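Local coordinates for protein beta-lactamase Rm3 (Uncultured bacterium, PDB 5IQK) that hydrolyses beta-lactam antibiotics as a zinc-dependent subclass B3 metallo-beta-lactamase, at residues M175-S180 and I220-E225. Sequence-based numbering, arbitrary orientation.
With ZN (zinc ion), chain D.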
loop_
_atom_site.group_PDB
_atom_site.type_symbol
_atom_site.label_atom_id
_atom_site.label_comp_id
_atom_site.label_asym_id
_atom_site.label_seq_id
_atom_site.Cartn_x
_atom_site.Cartn_y
_atom_site.Cartn_z
ATOM N N MET A 175 -13.453 -3.762 -1.206
ATOM C CA MET A 175 -12.388 -2.811 -0.934
ATOM C C MET A 175 -11.102 -3.305 -1.558
ATOM O O MET A 175 -10.822 -4.503 -1.582
ATOM C CB MET A 175 -12.187 -2.617 0.563
ATOM C CG MET A 175 -13.484 -2.547 1.357
ATOM S SD MET A 175 -14.530 -1.146 0.918
ATOM C CE MET A 175 -13.638 0.177 1.735
ATOM N N VAL A 176 -10.318 -2.370 -2.070
ATOM C CA VAL A 176 -9.050 -2.706 -2.696
ATOM C C VAL A 176 -7.982 -1.746 -2.205
ATOM O O VAL A 176 -8.158 -0.531 -2.285
ATOM C CB VAL A 176 -9.134 -2.637 -4.239
ATOM C CG1 VAL A 176 -7.753 -2.937 -4.857
ATOM C CG2 VAL A 176 -10.182 -3.626 -4.777
ATOM N N TYR A 177 -6.877 -2.295 -1.699
ATOM C CA TYR A 177 -5.677 -1.522 -1.431
ATOM C C TYR A 177 -4.686 -1.915 -2.512
ATOM O O TYR A 177 -4.172 -3.033 -2.488
ATOM C CB TYR A 177 -5.112 -1.812 -0.033
ATOM C CG TYR A 177 -3.983 -0.887 0.390
ATOM C CD1 TYR A 177 -4.237 0.233 1.174
ATOM C CD2 TYR A 177 -2.667 -1.122 -0.006
ATOM C CE1 TYR A 177 -3.217 1.084 1.568
ATOM C CE2 TYR A 177 -1.636 -0.267 0.373
ATOM C CZ TYR A 177 -1.920 0.826 1.163
ATOM O OH TYR A 177 -0.905 1.667 1.548
ATOM N N ALA A 178 -4.461 -1.025 -3.474
ATOM C CA ALA A 178 -3.613 -1.351 -4.619
ATOM C C ALA A 178 -2.198 -0.872 -4.394
ATOM O O ALA A 178 -1.959 0.285 -4.046
ATOM C CB ALA A 178 -4.171 -0.749 -5.894
ATOM N N ASP A 179 -1.252 -1.777 -4.588
ATOM C CA ASP A 179 0.137 -1.399 -4.490
ATOM C C ASP A 179 0.517 -0.465 -5.634
ATOM O O ASP A 179 -0.160 -0.406 -6.665
ATOM C CB ASP A 179 1.042 -2.634 -4.505
ATOM C CG ASP A 179 2.460 -2.305 -4.072
ATOM O OD1 ASP A 179 2.649 -1.241 -3.417
ATOM O OD2 ASP A 179 3.370 -3.083 -4.394
ATOM N N SER A 180 1.607 0.262 -5.441
ATOM C CA SER A 180 2.240 1.003 -6.538
ATOM C C SER A 180 2.524 0.078 -7.701
ATOM O O SER A 180 3.039 -1.016 -7.496
ATOM C CB SER A 180 3.554 1.631 -6.071
ATOM O OG SER A 180 3.338 2.510 -4.986
ATOM N N ILE A 220 -8.135 2.302 -2.526
ATOM C CA ILE A 220 -7.087 3.113 -1.926
ATOM C C ILE A 220 -5.741 2.683 -2.527
ATOM O O ILE A 220 -5.358 1.513 -2.434
ATOM C CB ILE A 220 -7.027 2.974 -0.397
ATOM C CG1 ILE A 220 -8.392 3.267 0.241
ATOM C CG2 ILE A 220 -5.960 3.906 0.170
ATOM C CD1 ILE A 220 -9.221 2.016 0.487
ATOM N N SER A 221 -5.036 3.611 -3.160
ATOM C CA SER A 221 -3.703 3.302 -3.697
ATOM C C SER A 221 -2.613 3.635 -2.677
ATOM O O SER A 221 -2.755 4.575 -1.895
ATOM C CB SER A 221 -3.451 4.070 -5.001
ATOM O OG SER A 221 -3.772 5.438 -4.823
ATOM N N ALA A 222 -1.519 2.875 -2.713
ATOM C CA ALA A 222 -0.420 3.029 -1.761
ATOM C C ALA A 222 0.057 4.481 -1.695
ATOM O O ALA A 222 0.350 4.995 -0.614
ATOM C CB ALA A 222 0.734 2.092 -2.135
ATOM N N HIS A 223 0.111 5.142 -2.850
ATOM C CA HIS A 223 0.254 6.603 -2.878
ATOM C C HIS A 223 -1.131 7.166 -3.187
ATOM O O HIS A 223 -1.630 6.978 -4.298
ATOM C CB HIS A 223 1.299 7.044 -3.927
ATOM C CG HIS A 223 2.714 6.763 -3.526
ATOM N ND1 HIS A 223 3.589 7.750 -3.120
ATOM C CD2 HIS A 223 3.410 5.603 -3.482
ATOM C CE1 HIS A 223 4.754 7.207 -2.820
ATOM N NE2 HIS A 223 4.677 5.906 -3.050
ATOM N N PRO A 224 -1.776 7.825 -2.198
ATOM C CA PRO A 224 -3.214 8.130 -2.275
ATOM C C PRO A 224 -3.625 8.989 -3.478
ATOM O O PRO A 224 -4.699 8.744 -4.014
ATOM C CB PRO A 224 -3.498 8.863 -0.947
ATOM C CG PRO A 224 -2.173 9.352 -0.474
ATOM C CD PRO A 224 -1.181 8.315 -0.943
ATOM N N GLU A 225 -2.806 9.946 -3.914
ATOM C CA GLU A 225 -3.200 10.784 -5.042
ATOM C C GLU A 225 -3.336 9.976 -6.336
ATOM O O GLU A 225 -3.996 10.424 -7.269
ATOM C CB GLU A 225 -2.208 11.938 -5.258
ATOM C CG GLU A 225 -1.180 12.110 -4.158
ATOM C CD GLU A 225 -0.114 11.027 -4.181
ATOM O OE1 GLU A 225 0.131 10.420 -3.120
ATOM O OE2 GLU A 225 0.471 10.781 -5.259
HETATM ZN ZN ZN D . 5.962 4.474 -2.410
HETATM O O HOH W 1 5.728 3.373 -4.505
HETATM O O HOH W 2 7.719 3.812 -3.367
#
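Three backbone hydrogen bonds fix strands 171-178 and 218-221 in parallel register. The straightest runs from Ile-220 N to Val-176 O (2.8 Å, 175° at the hydrogen); Ile-220 O then takes Ala-178 N at 2.9 Å, and Ala-222 N closes the series on Ala-178 O at 2.9 Å, just past the end of the second strand. Helix 200-212 connects the strands, making this a beta-alpha-beta unit.

The face carrying Tyr-177 and Ile-220 is the close-packed, buried part. With CG anti to the backbone N (chi1 -171°), the phenol crosses Ile-220 at about a right angle: CE1 makes an apolar contact with Ile-220 CG2, Ile-220 O sits over one ring face, and Tyr-177 OH passes 3.6 Å from Ala-222 CA before bonding to Asp-46. Ala-222 CB points toward the other segment, 3.9 Å from Ser-180 N.

Beyond Ala-222 the segments part around the zinc and its waters, where His-223 is partly exposed. Ser-180 OG approaches the edge of the His-223 imidazole, 3.4 Å from CD2, and hydrogen-bonds water 1 at 2.6 Å. His-223 NE2 binds the zinc at 2.0 Å; waters 1 and 2, Asp-81 and His-82 also bind it. Asp-179 OD1 accepts a hydrogen bond from ND1 of His-77, a ligand of another zinc, and would probably make that imidazole more electron-rich. The loops following the two strands thus supply one metal ligand directly and are placed to orient a zinc-bound water and, through Asp-179, the His-77 ligand of the other zinc.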